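Local atomic coordinates of probable mRNA-capping enzyme (Acanthamoeba polyphaga mimivirus, PDB entry 3BGY), a protein that caps viral mRNA, its N-terminal domain, the part described here, being a metal-dependent tunnel-type RNA triphosphatase that removes the terminal 5' phosphate. Residues R28-G33 / L213-K218. Sequence-based numbering, arbitrary orientation. Where two conformers were deposited one is given.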
ATOM      1  N   ARG A  28      -2.731  -4.713  19.284  1.00 14.48           N
ATOM      2  CA  ARG A  28      -1.668  -5.024  20.232  1.00 14.79           C
ATOM      3  C   ARG A  28      -0.512  -5.697  19.503  1.00 17.70           C
ATOM      4  O   ARG A  28       0.640  -5.341  19.737  1.00 19.21           O
ATOM      5  CB  ARG A  28      -2.178  -5.943  21.345  1.00 14.26           C
ATOM      6  CG  ARG A  28      -1.114  -6.190  22.441  1.00 24.29           C
ATOM      7  CD  ARG A  28      -1.660  -7.043  23.583  1.00 45.08           C
ATOM      8  NE  ARG A  28      -1.943  -8.416  23.167  1.00 58.38           N
ATOM      9  CZ  ARG A  28      -2.278  -9.411  23.988  1.00 69.22           C
ATOM     10  NH1 ARG A  28      -2.387  -9.207  25.298  1.00 69.65           N
ATOM     11  NH2 ARG A  28      -2.483 -10.628  23.500  1.00 74.07           N
ATOM     12  N   ASP A  29      -0.824  -6.638  18.601  1.00 15.78           N
ATOM     13  CA  ASP A  29       0.215  -7.333  17.825  1.00 20.02           C
ATOM     14  C   ASP A  29       0.986  -6.363  16.950  1.00 19.81           C
ATOM     15  O   ASP A  29       2.220  -6.459  16.850  1.00 19.11           O
ATOM     16  CB  ASP A  29      -0.383  -8.441  16.974  1.00 20.43           C
ATOM     17  CG  ASP A  29      -0.842  -9.628  17.795  1.00 30.19           C
ATOM     18  OD1 ASP A  29      -0.519  -9.723  18.999  1.00 38.17           O
ATOM     19  OD2 ASP A  29      -1.552 -10.471  17.233  1.00 30.90           O
ATOM     20  N   TYR A  30       0.257  -5.395  16.382  1.00 15.49           N
ATOM     21  CA  TYR A  30       0.850  -4.330  15.556  1.00 16.32           C
ATOM     22  C   TYR A  30       1.841  -3.495  16.395  1.00 19.97           C
ATOM     23  O   TYR A  30       2.963  -3.230  15.953  1.00 25.23           O
ATOM     24  CB  TYR A  30      -0.263  -3.427  14.971  1.00 17.36           C
ATOM     25  CG  TYR A  30       0.170  -2.057  14.458  1.00 15.26           C
ATOM     26  CD1 TYR A  30       1.059  -1.934  13.349  1.00 13.29           C
ATOM     27  CD2 TYR A  30      -0.262  -0.880  15.089  1.00 14.33           C
ATOM     28  CE1 TYR A  30       1.482  -0.697  12.902  1.00 16.42           C
ATOM     29  CE2 TYR A  30       0.179   0.381  14.648  1.00 22.04           C
ATOM     30  CZ  TYR A  30       1.052   0.461  13.552  1.00 17.50           C
ATOM     31  OH  TYR A  30       1.533   1.674  13.143  1.00 23.59           O
ATOM     32  N   SER A  31       1.421  -3.090  17.590  1.00 18.40           N
ATOM     33  CA  SER A  31       2.286  -2.276  18.448  1.00 20.98           C
ATOM     34  C   SER A  31       3.523  -2.990  18.954  1.00 23.01           C
ATOM     35  O   SER A  31       4.569  -2.359  19.127  1.00 27.89           O
ATOM     36  CB  SER A  31       1.519  -1.701  19.637  1.00 25.61           C
ATOM     37  OG  SER A  31       1.050  -2.697  20.527  1.00 39.03           O
ATOM     38  N   ASN A  32       3.413  -4.306  19.115  1.00 21.15           N
ATOM     39  CA  ASN A  32       4.526  -5.129  19.624  1.00 29.79           C
ATOM     40  C   ASN A  32       5.430  -5.682  18.544  1.00 34.22           C
ATOM     41  O   ASN A  32       6.524  -6.180  18.832  1.00 33.27           O
ATOM     42  CB  ASN A  32       3.993  -6.297  20.469  1.00 29.78           C
ATOM     43  CG  ASN A  32       3.390  -5.837  21.794  1.00 29.75           C
ATOM     44  OD1 ASN A  32       3.752  -4.784  22.323  1.00 37.49           O
ATOM     45  ND2 ASN A  32       2.462  -6.631  22.331  1.00 35.59           N
ATOM     46  N   GLY A  33       4.969  -5.580  17.300  1.00 31.07           N
ATOM     47  CA  GLY A  33       5.726  -6.090  16.179  1.00 33.05           C
ATOM     48  C   GLY A  33       6.815  -5.149  15.722  1.00 30.84           C
ATOM     49  O   GLY A  33       6.906  -3.993  16.165  1.00 35.79           O
ATOM     50  N   LEU A 213      -6.911   3.784   5.547  0.50 12.13           N
ATOM     51  CA  LEU A 213      -6.520   4.538   6.739  0.50 12.56           C
ATOM     52  C   LEU A 213      -5.421   3.657   7.343  0.50 14.41           C
ATOM     53  O   LEU A 213      -5.698   2.552   7.824  0.50 11.93           O
ATOM     54  CB  LEU A 213      -7.682   4.711   7.742  0.50 10.52           C
ATOM     55  CG  LEU A 213      -7.244   5.313   9.099  0.50 14.59           C
ATOM     56  CD1 LEU A 213      -6.881   6.782   8.935  0.50 16.42           C
ATOM     57  CD2 LEU A 213      -8.319   5.141  10.141  0.50 11.42           C
ATOM     58  N   GLU A 214      -4.168   4.123   7.277  0.50 14.19           N
ATOM     59  CA  GLU A 214      -3.036   3.357   7.809  0.50 14.31           C
ATOM     60  C   GLU A 214      -2.518   3.973   9.108  0.50 15.14           C
ATOM     61  O   GLU A 214      -2.391   5.193   9.209  0.50 17.17           O
ATOM     62  CB  GLU A 214      -1.881   3.291   6.790  0.50 19.13           C
ATOM     63  CG  GLU A 214      -2.306   3.009   5.357  0.50 19.54           C
ATOM     64  CD  GLU A 214      -1.363   2.097   4.600  0.50 36.70           C
ATOM     65  OE1 GLU A 214      -0.148   2.061   4.904  0.50 42.56           O
ATOM     66  OE2 GLU A 214      -1.849   1.416   3.673  0.50 37.43           O
ATOM     67  N   LEU A 215      -2.195   3.124  10.084  1.00 11.64           N
ATOM     68  CA  LEU A 215      -1.671   3.586  11.375  1.00 10.89           C
ATOM     69  C   LEU A 215      -0.161   3.848  11.272  1.00 15.08           C
ATOM     70  O   LEU A 215       0.557   3.193  10.490  1.00 15.12           O
ATOM     71  CB  LEU A 215      -1.926   2.571  12.494  1.00 13.70           C
ATOM     72  CG  LEU A 215      -3.416   2.383  12.785  1.00 11.69           C
ATOM     73  CD1 LEU A 215      -3.518   1.477  13.974  1.00 17.20           C
ATOM     74  CD2 LEU A 215      -4.137   3.684  13.067  1.00 16.03           C
ATOM     75  N   ILE A 216       0.273   4.846  12.036  1.00 14.46           N
ATOM     76  CA  ILE A 216       1.688   5.233  12.170  1.00 16.19           C
ATOM     77  C   ILE A 216       2.101   4.707  13.566  1.00 18.43           C
ATOM     78  O   ILE A 216       3.231   4.239  13.764  1.00 18.22           O
ATOM     79  CB  ILE A 216       1.864   6.781  12.072  1.00 16.54           C
ATOM     80  CG1 ILE A 216       1.490   7.274  10.677  1.00 23.25           C
ATOM     81  CG2 ILE A 216       3.322   7.219  12.426  1.00 21.97           C
ATOM     82  CD1 ILE A 216       1.342   8.795  10.572  1.00 21.04           C
ATOM     83  N   ASN A 217       1.180   4.801  14.531  1.00 18.31           N
ATOM     84  CA  ASN A 217       1.395   4.288  15.902  1.00 19.94           C
ATOM     85  C   ASN A 217       0.072   3.668  16.315  1.00 18.89           C
ATOM     86  O   ASN A 217      -0.962   3.960  15.699  1.00 16.67           O
ATOM     87  CB  ASN A 217       1.707   5.399  16.903  1.00 22.67           C
ATOM     88  CG  ASN A 217       2.971   6.144  16.588  1.00 19.59           C
ATOM     89  OD1 ASN A 217       4.051   5.553  16.528  1.00 26.07           O
ATOM     90  ND2 ASN A 217       2.847   7.441  16.354  1.00 23.37           N
ATOM     91  N   LYS A 218       0.108   2.790  17.317  1.00 19.42           N
ATOM     92  CA  LYS A 218      -1.106   2.140  17.862  1.00 17.69           C
ATOM     93  C   LYS A 218      -2.026   3.212  18.430  1.00 18.24           C
ATOM     94  O   LYS A 218      -1.558   4.275  18.864  1.00 19.51           O
ATOM     95  CB  LYS A 218      -0.712   1.185  19.011  1.00 23.71           C
ATOM     96  CG  LYS A 218      -1.873   0.415  19.704  1.00 33.03           C
ATOM     97  CD  LYS A 218      -1.541  -0.024  21.160  1.00 34.20           C
ATOM     98  CE  LYS A 218      -1.160   1.159  22.074  1.00 46.11           C
ATOM     99  NZ  LYS A 218      -1.401   0.902  23.543  1.00 34.58           N
TER
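Y30, in the last turn of helix 17-32, reaches across to the backbone of L215-K218, where strand 208-215 gives way to loop, and illustrates how one long aromatic side chain can join a helix to the end of a strand. The bond from CA to CB of Y30 already points toward that loop, and CG sits anti to the backbone N (chi1 162°). Its apolar contacts run through CE2, which lies 3.7 Å from L215 CB and 3.9 Å from L215 CD1, the two side chains crossing obliquely. The same CE2 carbon meets the loop backbone, 3.6 Å from K218 N, while N217 O sits at the ring edge, in plane. Beside the ring, S31 CB makes a smaller van der Waals contact with the aliphatic part of K218. It rests 3.7 Å from K218 CB and also touches CG and CD, and the chi3 torsion (57°) then places CE farther from the serine.

The polar tip is set among backbone atoms, with Y30 OH 3.1 Å from I216 O and 3.2 Å from L215 O. S31 OG turns back to its own helix and donates to R28 O at 2.8 Å, a carbonyl that also accepts from N32 N; this keeps the hydroxyl occupied within the last turn.

The contact is surface packing on the outside of the tunnel-forming antiparallel barrel. Strand 36-42, which follows the helix, supplies F38, touched by both Y30 and L215 and backbone-bonded to L215. On the loop, N217 ND2 bonds N185 OD1 beside strand 186-196, and the chain then continues into helix 221-235.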